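Long-range contacts in maleylacetate reductase (Agrobacterium tumefaciens, PDB 3HL0), which probably catalyses the NADH-dependent reduction of maleylacetate to 3-oxoadipate in the breakdown of gamma-resorcylate: residues Val116-Ser124 against Leu161-Asn172; Met193-Ala204 against Thr220-Val231. All coordinates share one frame; numbering follows the deposited sequence.

Contact 1: residues Val116-Ser124 against Leu161-Asn172; sequences VIPTTYAGS and LPVAISMTSGLN. With NAD (nicotinamide-adenine-dinucleotide), chain D.
The backbone N of Tyr-121 donates to Ser-169 OG across 2.9 Å, a bent bond (143° at the hydrogen) that ties the loop after strand 113-118 to helix 163-180. Ser-169 can reach it because its OG stands opposite its own backbone N (chi1 -176°), pointing off the helix at the loop. Here the packing is tight. The Tyr-121 ring turns an edge to the helix backbone: CD2 is 3.5 Å from Ser-166 O, which lies in the ring plane, and Gly-170 N is also at this edge. Leu-161 CD2 covers one face, 4.1 Å from Tyr-121 CE2. Arg-218 bonds Tyr-121 OH, Ser-166 OG and Leu-161 O, fixing the ring's far end. The ends are looser: Asn-172 ND2 comes no nearer to the loop than 4.2 Å, at Ala-122 CA, while Pro-162 packs on Leu-309 of the second subunit, to which the Val-163 backbone hydrogen-bonds. Beside the loop lies NAD. Leu-161 CD1 sits over the adenine face, 3.5 Å from C5A, and N6A donates to Thr-119 O. Thr-120 OG1 gives a 2.7 Å bond to phosphate oxygen O2N and accepts from Ala-122 N, an ST turn at the dinucleotide pocket of an iron-containing alcohol dehydrogenase fold.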
loop_
_atom_site.group_PDB
_atom_site.type_symbol
_atom_site.label_atom_id
_atom_site.label_comp_id
_atom_site.label_asym_id
_atom_site.label_seq_id
_atom_site.Cartn_x
_atom_site.Cartn_y
_atom_site.Cartn_z
ATOM N N VAL A 116 -3.040 -5.315 21.534
ATOM C CA VAL A 116 -2.521 -4.783 20.267
ATOM C C VAL A 116 -1.024 -4.837 20.318
ATOM O O VAL A 116 -0.413 -4.484 21.348
ATOM C CB VAL A 116 -2.993 -3.322 20.046
ATOM C CG1 VAL A 116 -2.479 -2.807 18.658
ATOM C CG2 VAL A 116 -4.497 -3.265 20.098
ATOM N N ILE A 117 -0.424 -5.328 19.232
ATOM C CA ILE A 117 1.034 -5.413 19.084
ATOM C C ILE A 117 1.386 -4.519 17.863
ATOM O O ILE A 117 1.395 -4.987 16.695
ATOM C CB ILE A 117 1.499 -6.876 18.867
ATOM C CG1 ILE A 117 0.991 -7.772 19.999
ATOM C CG2 ILE A 117 3.069 -6.910 18.822
ATOM C CD1 ILE A 117 1.283 -9.255 19.696
ATOM N N PRO A 118 1.617 -3.204 18.109
ATOM C CA PRO A 118 1.750 -2.246 16.991
ATOM C C PRO A 118 3.083 -2.420 16.294
ATOM O O PRO A 118 4.093 -2.605 16.952
ATOM C CB PRO A 118 1.667 -0.861 17.653
ATOM C CG PRO A 118 1.189 -1.094 19.067
ATOM C CD PRO A 118 1.558 -2.545 19.433
ATOM N N THR A 119 3.093 -2.277 14.963
ATOM C CA THR A 119 4.344 -2.445 14.220
ATOM C C THR A 119 4.612 -1.236 13.325
ATOM O O THR A 119 5.505 -1.281 12.489
ATOM C CB THR A 119 4.339 -3.749 13.392
ATOM O OG1 THR A 119 3.263 -3.701 12.423
ATOM C CG2 THR A 119 4.128 -5.007 14.319
ATOM N N THR A 120 3.802 -0.184 13.465
ATOM C CA THR A 120 4.098 1.110 12.807
ATOM C C THR A 120 4.024 2.198 13.852
ATOM O O THR A 120 3.986 1.914 15.066
ATOM C CB THR A 120 3.133 1.470 11.641
ATOM O OG1 THR A 120 1.840 1.833 12.161
ATOM C CG2 THR A 120 2.989 0.302 10.638
ATOM N N TYR A 121 4.004 3.456 13.405
ATOM C CA TYR A 121 3.985 4.594 14.310
ATOM C C TYR A 121 2.639 5.307 14.344
ATOM O O TYR A 121 2.516 6.401 14.867
ATOM C CB TYR A 121 5.113 5.568 13.932
ATOM C CG TYR A 121 6.492 4.872 13.905
ATOM C CD1 TYR A 121 6.881 3.992 14.936
ATOM C CD2 TYR A 121 7.377 5.077 12.832
ATOM C CE1 TYR A 121 8.111 3.349 14.902
ATOM C CE2 TYR A 121 8.606 4.434 12.774
ATOM C CZ TYR A 121 8.971 3.571 13.825
ATOM O OH TYR A 121 10.192 2.957 13.738
ATOM N N ALA A 122 1.616 4.670 13.805
ATOM C CA ALA A 122 0.277 5.309 13.680
ATOM C C ALA A 122 -0.346 5.700 15.022
ATOM O O ALA A 122 -1.052 6.714 15.101
ATOM C CB ALA A 122 -0.704 4.341 12.920
ATOM N N GLY A 123 -0.137 4.866 16.058
ATOM C CA GLY A 123 -0.637 5.253 17.387
ATOM C C GLY A 123 -2.083 4.890 17.703
ATOM O O GLY A 123 -2.553 5.210 18.792
ATOM N N SER A 124 -2.786 4.239 16.762
ATOM C CA SER A 124 -4.226 3.856 16.974
ATOM C C SER A 124 -4.417 3.008 18.219
ATOM O O SER A 124 -5.511 3.019 18.838
ATOM C CB SER A 124 -4.677 3.032 15.778
ATOM O OG SER A 124 -6.082 2.764 15.839
ATOM N N LEU A 161 10.190 -2.809 9.325
ATOM C CA LEU A 161 9.273 -1.824 8.737
ATOM C C LEU A 161 10.081 -1.067 7.672
ATOM O O LEU A 161 11.120 -0.495 7.960
ATOM C CB LEU A 161 8.737 -0.894 9.825
ATOM C CG LEU A 161 7.729 0.183 9.390
ATOM C CD1 LEU A 161 6.407 -0.400 8.862
ATOM C CD2 LEU A 161 7.487 1.210 10.582
ATOM N N PRO A 162 9.599 -1.057 6.415
ATOM C CA PRO A 162 10.423 -0.446 5.365
ATOM C C PRO A 162 10.710 1.024 5.652
ATOM O O PRO A 162 9.919 1.703 6.365
ATOM C CB PRO A 162 9.541 -0.591 4.111
ATOM C CG PRO A 162 8.720 -1.838 4.351
ATOM C CD PRO A 162 8.411 -1.739 5.869
ATOM N N VAL A 163 11.841 1.497 5.144
ATOM C CA VAL A 163 12.292 2.841 5.445
ATOM C C VAL A 163 11.273 3.907 5.032
ATOM O O VAL A 163 10.998 4.818 5.818
ATOM C CB VAL A 163 13.653 3.132 4.835
ATOM C CG1 VAL A 163 13.980 4.591 4.951
ATOM C CG2 VAL A 163 14.732 2.306 5.584
ATOM N N ALA A 164 10.726 3.816 3.826
ATOM C CA ALA A 164 9.827 4.896 3.368
ATOM C C ALA A 164 8.589 5.047 4.268
ATOM O O ALA A 164 8.308 6.191 4.684
ATOM C CB ALA A 164 9.437 4.668 1.891
ATOM N N ILE A 165 7.886 3.963 4.576
ATOM C CA ILE A 165 6.711 4.020 5.473
ATOM C C ILE A 165 7.147 4.347 6.927
ATOM O O ILE A 165 6.395 5.008 7.678
ATOM C CB ILE A 165 5.748 2.796 5.396
ATOM C CG1 ILE A 165 4.522 3.022 6.246
ATOM C CG2 ILE A 165 6.447 1.488 5.814
ATOM C CD1 ILE A 165 3.684 4.136 5.728
ATOM N N SER A 166 8.355 3.934 7.307
ATOM C CA SER A 166 8.866 4.330 8.650
ATOM C C SER A 166 8.901 5.870 8.762
ATOM O O SER A 166 8.476 6.449 9.808
ATOM C CB SER A 166 10.280 3.747 8.952
ATOM O OG SER A 166 10.180 2.316 9.017
HETATM N N MSE A 167 9.363 6.543 7.703
HETATM C CA MSE A 167 9.469 8.010 7.720
HETATM C C MSE A 167 8.079 8.662 7.702
HETATM O O MSE A 167 7.810 9.562 8.499
HETATM C CB MSE A 167 10.299 8.520 6.548
HETATM C CG MSE A 167 11.753 7.994 6.505
HETATM SE SE MSE A 167 12.806 8.277 8.103
HETATM C CE MSE A 167 12.655 6.565 8.915
ATOM N N THR A 168 7.195 8.208 6.814
ATOM C CA THR A 168 5.891 8.892 6.718
ATOM C C THR A 168 4.998 8.532 7.919
ATOM O O THR A 168 4.281 9.411 8.447
ATOM C CB THR A 168 5.155 8.613 5.392
ATOM O OG1 THR A 168 5.102 7.186 5.220
ATOM C CG2 THR A 168 5.967 9.232 4.265
ATOM N N SER A 169 5.050 7.283 8.391
ATOM C CA SER A 169 4.297 6.945 9.581
ATOM C C SER A 169 4.857 7.731 10.777
ATOM O O SER A 169 4.081 8.158 11.650
ATOM C CB SER A 169 4.401 5.423 9.843
ATOM O OG SER A 169 3.569 5.039 10.988
ATOM N N GLY A 170 6.185 7.943 10.819
ATOM C CA GLY A 170 6.810 8.720 11.926
ATOM C C GLY A 170 6.293 10.144 11.884
ATOM O O GLY A 170 5.991 10.734 12.925
ATOM N N LEU A 171 6.171 10.730 10.665
ATOM C CA LEU A 171 5.582 12.069 10.567
ATOM C C LEU A 171 4.097 12.103 10.946
ATOM O O LEU A 171 3.630 13.109 11.501
ATOM C CB LEU A 171 5.825 12.695 9.168
ATOM C CG LEU A 171 7.295 13.025 8.886
ATOM C CD1 LEU A 171 7.471 13.181 7.346
ATOM C CD2 LEU A 171 7.698 14.301 9.606
ATOM N N ASN A 172 3.349 11.025 10.648
ATOM C CA ASN A 172 1.956 10.892 11.104
ATOM C C ASN A 172 1.876 10.957 12.637
ATOM O O ASN A 172 1.012 11.642 13.212
ATOM C CB ASN A 172 1.381 9.552 10.565
ATOM C CG ASN A 172 -0.107 9.329 10.875
ATOM O OD1 ASN A 172 -0.879 10.224 11.238
ATOM N ND2 ASN A 172 -0.515 8.088 10.691
HETATM P PA NAD D . -1.161 0.193 7.637
HETATM O O1A NAD D . -1.615 -0.439 8.907
HETATM O O2A NAD D . -2.175 0.469 6.594
HETATM O O5B NAD D . 0.116 -0.603 7.110
HETATM C C5B NAD D . 0.564 -0.370 5.770
HETATM C C4B NAD D . 1.269 -1.634 5.300
HETATM O O4B NAD D . 2.478 -1.790 6.042
HETATM C C3B NAD D . 0.411 -2.893 5.523
HETATM O O3B NAD D . 0.453 -3.777 4.388
HETATM C C2B NAD D . 1.078 -3.514 6.728
HETATM O O2B NAD D . 0.925 -4.917 6.790
HETATM C C1B NAD D . 2.551 -3.115 6.548
HETATM N N9A NAD D . 3.315 -3.106 7.819
HETATM C C8A NAD D . 2.968 -2.473 8.997
HETATM N N7A NAD D . 3.935 -2.700 9.915
HETATM C C5A NAD D . 4.906 -3.489 9.357
HETATM C C6A NAD D . 6.095 -4.020 9.855
HETATM N N6A NAD D . 6.692 -3.601 11.000
HETATM N N1A NAD D . 6.836 -4.810 8.975
HETATM C C2A NAD D . 6.423 -5.025 7.679
HETATM N N3A NAD D . 5.260 -4.496 7.182
HETATM C C4A NAD D . 4.510 -3.733 8.031
HETATM O O3 NAD D . -0.512 1.666 7.919
HETATM P PN NAD D . -0.696 2.686 9.168
HETATM O O1N NAD D . -0.207 3.997 8.648
HETATM O O2N NAD D . -0.040 2.045 10.305
HETATM O O5D NAD D . -2.272 2.797 9.419
HETATM C C5D NAD D . -3.119 3.588 8.589
HETATM C C4D NAD D . -4.560 3.278 8.998
HETATM O O4D NAD D . -4.680 3.497 10.396
HETATM C C3D NAD D . -5.514 4.255 8.324
HETATM O O3D NAD D . -6.750 3.562 8.089
HETATM C C2D NAD D . -5.687 5.330 9.371
HETATM O O2D NAD D . -6.887 6.095 9.244
HETATM C C1D NAD D . -5.653 4.504 10.644
HETATM N N1N NAD D . -5.280 5.267 11.827
HETATM C C2N NAD D . -6.195 5.314 12.835
HETATM C C3N NAD D . -5.892 6.024 13.978
HETATM C C7N NAD D . -6.938 5.975 15.014
HETATM O O7N NAD D . -6.605 6.592 16.159
HETATM N N7N NAD D . -8.128 5.361 14.803
HETATM C C4N NAD D . -4.625 6.680 14.170
HETATM C C5N NAD D . -3.706 6.622 13.121
HETATM C C6N NAD D . -4.050 5.918 11.953
#

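Contact 2: residues Met193-Ala204 against Thr220-Val231; sequences MAVEGLRAMIEA and TALYGAWLCGTV
Leu-227 overlaps Glu-196 and Gly-197, its CD1 lying 3.5 Å from Glu-196 CG and its CB resting near Met-193 O. It belongs to an antiparallel helical hairpin, helices 188-210 and 215-234, in the helical C-terminal part of this iron-containing alcohol dehydrogenase. The two segments run at 151° with axes only 7.8 Å apart. Glycine on both sides permits this: with no side chain at Gly-197 or Gly-224, the backbones approach until their CA atoms are 4.2 Å apart. Small residues carry on the close fit: Ala-200 CB lies against Gly-224 CA, and Ala-204 CB is 3.8 Å from Ala-221 CB. In the conformer described, selenomethionine Met-201 bends at chi2 and chi3, and its side chain fits as a knob into the hole formed by Ala-221, Gly-224, Ala-225 and Cys-228. At the other end the extended side chain of selenomethionine Met-193 crosses Thr-230, selenium to CG2 3.7 Å, and its CB meets Val-231 CG1. A polar strip runs along one side of the pair, where Arg-199, in one of its two conformers, grips Glu-196 side-on with NE and NH1 and makes a longer salt bridge to Glu-203. The Glu-196 chain bends at chi2 (72°), bringing the carboxylate to the edge of the Tyr-223 ring, their planes 79° apart. Its OE2 thus accepts twice, from Arg-199 NH1 above the carboxylate plane and, through the anti lone pair, from Tyr-223 OH at 2.7 Å.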
loop_
_atom_site.group_PDB
_atom_site.type_symbol
_atom_site.label_atom_id
_atom_site.label_comp_id
_atom_site.label_asym_id
_atom_site.label_seq_id
_atom_site.Cartn_x
_atom_site.Cartn_y
_atom_site.Cartn_z
HETATM N N MSE A 193 3.739 15.241 27.199
HETATM C CA MSE A 193 3.884 13.994 26.422
HETATM C C MSE A 193 4.114 14.345 24.948
HETATM O O MSE A 193 4.916 13.677 24.290
HETATM C CB MSE A 193 2.658 13.106 26.532
HETATM C CG MSE A 193 2.530 12.552 27.942
HETATM SE SE MSE A 193 1.005 11.246 27.856
HETATM C CE MSE A 193 0.955 10.658 29.647
ATOM N N ALA A 194 3.414 15.365 24.459
ATOM C CA ALA A 194 3.577 15.749 23.024
ATOM C C ALA A 194 4.972 16.225 22.733
ATOM O O ALA A 194 5.564 15.848 21.709
ATOM C CB ALA A 194 2.526 16.833 22.628
ATOM N N VAL A 195 5.527 17.066 23.596
ATOM C CA VAL A 195 6.874 17.571 23.358
ATOM C C VAL A 195 7.881 16.410 23.411
ATOM O O VAL A 195 8.796 16.308 22.579
ATOM C CB VAL A 195 7.231 18.694 24.358
ATOM C CG1 VAL A 195 8.701 19.083 24.170
ATOM C CG2 VAL A 195 6.327 19.888 24.062
ATOM N N GLU A 196 7.734 15.524 24.391
ATOM C CA GLU A 196 8.642 14.389 24.511
ATOM C C GLU A 196 8.511 13.446 23.296
ATOM O O GLU A 196 9.539 12.959 22.817
ATOM C CB GLU A 196 8.377 13.655 25.819
ATOM C CG GLU A 196 9.205 12.392 25.997
ATOM C CD GLU A 196 10.684 12.606 26.270
ATOM O OE1 GLU A 196 11.240 13.731 26.198
ATOM O OE2 GLU A 196 11.318 11.565 26.546
ATOM N N GLY A 197 7.276 13.199 22.823
ATOM C CA GLY A 197 7.059 12.384 21.619
ATOM C C GLY A 197 7.732 13.010 20.410
ATOM O O GLY A 197 8.391 12.311 19.638
ATOM N N LEU A 198 7.559 14.311 20.230
ATOM C CA LEU A 198 8.285 15.020 19.136
ATOM C C LEU A 198 9.791 14.904 19.257
ATOM O O LEU A 198 10.473 14.658 18.247
ATOM C CB LEU A 198 7.848 16.501 19.124
ATOM C CG LEU A 198 6.392 16.724 18.662
ATOM C CD1 LEU A 198 5.868 18.095 19.115
ATOM C CD2 LEU A 198 6.290 16.577 17.111
ATOM N N ARG A 199 10.332 15.083 20.462
ATOM C CA ARG A 199 11.768 15.004 20.663
ATOM C C ARG A 199 12.309 13.597 20.318
ATOM O O ARG A 199 13.394 13.452 19.717
ATOM C CB ARG A 199 12.114 15.398 22.107
ATOM C CG ARG A 199 13.564 15.523 22.336
ATOM C CD ARG A 199 13.954 15.251 23.819
ATOM N NE ARG A 199 13.517 13.914 24.228
ATOM C CZ ARG A 199 14.139 12.776 23.924
ATOM N NH1 ARG A 199 13.637 11.610 24.325
ATOM N NH2 ARG A 199 15.269 12.804 23.219
ATOM N N ALA A 200 11.544 12.559 20.655
ATOM C CA ALA A 200 11.905 11.182 20.362
ATOM C C ALA A 200 11.883 10.932 18.847
ATOM O O ALA A 200 12.842 10.348 18.325
ATOM C CB ALA A 200 11.001 10.212 21.099
HETATM N N MSE A 201 10.846 11.406 18.162
HETATM C CA MSE A 201 10.747 11.121 16.723
HETATM C C MSE A 201 11.836 11.899 15.960
HETATM O O MSE A 201 12.415 11.368 15.012
HETATM C CB MSE A 201 9.363 11.455 16.180
HETATM C CG MSE A 201 8.173 10.883 16.971
HETATM SE SE MSE A 201 8.192 8.935 17.159
HETATM C CE MSE A 201 8.945 8.606 15.379
ATOM N N ILE A 202 12.114 13.141 16.377
ATOM C CA ILE A 202 13.110 14.000 15.674
ATOM C C ILE A 202 14.506 13.396 15.847
ATOM O O ILE A 202 15.303 13.387 14.898
ATOM C CB ILE A 202 12.988 15.463 16.126
ATOM C CG1 ILE A 202 11.700 16.032 15.549
ATOM C CG2 ILE A 202 14.143 16.330 15.662
ATOM C CD1 ILE A 202 11.311 17.420 16.194
ATOM N N GLU A 203 14.769 12.836 17.014
ATOM C CA GLU A 203 16.022 12.147 17.254
ATOM C C GLU A 203 16.154 10.845 16.465
ATOM O O GLU A 203 17.220 10.591 15.836
ATOM C CB GLU A 203 16.178 11.869 18.755
ATOM C CG GLU A 203 17.501 11.209 19.077
ATOM C CD GLU A 203 17.732 11.105 20.568
ATOM O OE1 GLU A 203 17.514 10.013 21.120
ATOM O OE2 GLU A 203 18.124 12.128 21.184
ATOM N N ALA A 204 15.107 10.024 16.510
ATOM C CA ALA A 204 15.151 8.641 16.047
ATOM C C ALA A 204 15.004 8.501 14.546
ATOM O O ALA A 204 15.695 7.667 13.963
ATOM C CB ALA A 204 14.107 7.762 16.738
ATOM N N THR A 220 13.471 4.033 20.361
ATOM C CA THR A 220 13.207 5.435 20.609
ATOM C C THR A 220 12.021 5.860 19.737
ATOM O O THR A 220 11.114 6.553 20.212
ATOM C CB THR A 220 14.456 6.275 20.329
ATOM O OG1 THR A 220 15.467 5.851 21.278
ATOM C CG2 THR A 220 14.184 7.738 20.549
ATOM N N ALA A 221 12.024 5.448 18.468
ATOM C CA ALA A 221 10.883 5.872 17.623
ATOM C C ALA A 221 9.555 5.260 18.088
ATOM O O ALA A 221 8.511 5.895 18.018
ATOM C CB ALA A 221 11.126 5.485 16.176
ATOM N N LEU A 222 9.567 4.004 18.527
ATOM C CA LEU A 222 8.341 3.386 18.989
ATOM C C LEU A 222 7.811 4.047 20.291
ATOM O O LEU A 222 6.611 4.235 20.466
ATOM C CB LEU A 222 8.587 1.892 19.164
ATOM C CG LEU A 222 7.335 1.053 19.309
ATOM C CD1 LEU A 222 6.272 1.182 18.161
ATOM C CD2 LEU A 222 7.740 -0.414 19.417
ATOM N N TYR A 223 8.736 4.359 21.201
ATOM C CA TYR A 223 8.398 5.110 22.399
ATOM C C TYR A 223 7.761 6.451 22.001
ATOM O O TYR A 223 6.725 6.828 22.571
ATOM C CB TYR A 223 9.684 5.336 23.159
ATOM C CG TYR A 223 9.688 6.437 24.198
ATOM C CD1 TYR A 223 8.988 6.273 25.399
ATOM C CD2 TYR A 223 10.398 7.607 23.976
ATOM C CE1 TYR A 223 9.008 7.300 26.368
ATOM C CE2 TYR A 223 10.447 8.629 24.929
ATOM C CZ TYR A 223 9.742 8.441 26.125
ATOM O OH TYR A 223 9.796 9.420 27.082
ATOM N N GLY A 224 8.354 7.154 21.038
ATOM C CA GLY A 224 7.768 8.424 20.591
ATOM C C GLY A 224 6.369 8.180 20.042
ATOM O O GLY A 224 5.440 8.968 20.315
ATOM N N ALA A 225 6.189 7.120 19.256
ATOM C CA ALA A 225 4.880 6.824 18.667
ATOM C C ALA A 225 3.793 6.581 19.708
ATOM O O ALA A 225 2.635 7.013 19.590
ATOM C CB ALA A 225 5.009 5.620 17.682
ATOM N N TRP A 226 4.188 5.914 20.785
ATOM C CA TRP A 226 3.284 5.707 21.914
ATOM C C TRP A 226 2.833 7.016 22.544
ATOM O O TRP A 226 1.621 7.219 22.748
ATOM C CB TRP A 226 3.990 4.807 22.943
ATOM C CG TRP A 226 3.298 4.763 24.272
ATOM C CD1 TRP A 226 1.981 4.493 24.518
ATOM C CD2 TRP A 226 3.929 4.978 25.544
ATOM N NE1 TRP A 226 1.757 4.526 25.914
ATOM C CE2 TRP A 226 2.943 4.812 26.535
ATOM C CE3 TRP A 226 5.240 5.278 25.926
ATOM C CZ2 TRP A 226 3.250 4.936 27.904
ATOM C CZ3 TRP A 226 5.540 5.422 27.283
ATOM C CH2 TRP A 226 4.543 5.262 28.238
ATOM N N LEU A 227 3.775 7.918 22.811
ATOM C CA LEU A 227 3.380 9.204 23.407
ATOM C C LEU A 227 2.520 9.998 22.435
ATOM O O LEU A 227 1.555 10.639 22.839
ATOM C CB LEU A 227 4.640 10.004 23.779
ATOM C CG LEU A 227 5.461 9.329 24.886
ATOM C CD1 LEU A 227 6.685 10.183 25.137
ATOM C CD2 LEU A 227 4.650 9.191 26.158
ATOM N N CYS A 228 2.879 9.978 21.140
ATOM C CA CYS A 228 2.091 10.726 20.159
ATOM C C CYS A 228 0.678 10.159 20.028
ATOM O O CYS A 228 -0.294 10.913 19.938
ATOM C CB CYS A 228 2.810 10.662 18.786
ATOM S SG CYS A 228 4.345 11.645 18.726
ATOM N N GLY A 229 0.542 8.830 20.035
ATOM C CA GLY A 229 -0.789 8.242 19.987
ATOM C C GLY A 229 -1.599 8.544 21.222
ATOM O O GLY A 229 -2.818 8.706 21.137
ATOM N N THR A 230 -0.937 8.617 22.362
ATOM C CA THR A 230 -1.635 8.841 23.629
ATOM C C THR A 230 -2.300 10.210 23.573
ATOM O O THR A 230 -3.460 10.351 23.965
ATOM C CB THR A 230 -0.697 8.710 24.813
ATOM O OG1 THR A 230 -0.174 7.363 24.837
ATOM C CG2 THR A 230 -1.439 8.984 26.133
ATOM N N VAL A 231 -1.594 11.199 23.047
ATOM C CA VAL A 231 -2.238 12.518 23.014
ATOM C C VAL A 231 -3.301 12.635 21.927
ATOM O O VAL A 231 -4.301 13.333 22.141
ATOM C CB VAL A 231 -1.220 13.679 22.988
ATOM C CG1 VAL A 231 -0.273 13.550 24.193
ATOM C CG2 VAL A 231 -0.404 13.700 21.657
#

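Overall arrangement
The two contacts lie 12 Å apart between centres and meet at Tyr-121, whose OH is 3.6 Å from Ala-221 CB and whose CA packs on Ala-225 CB. Helix 215-234 thus presses one side on helix 188-210 in contact 2 and another on the nucleotide-binding loop of contact 1. Helix 163-180, part of contact 1, also backs contact 2, where Met-174 touches Met-201. Contact 1 is wholly buried, joins the parallel-sheet part of the fold to the helical part, and combines one backbone-to-hydroxyl hydrogen bond with the packing of one aromatic ring, beside NAD. Contact 2 stays within the helical part: its apolar glycine- and alanine-rich centre is buried, while its charged groups sit toward the more exposed side.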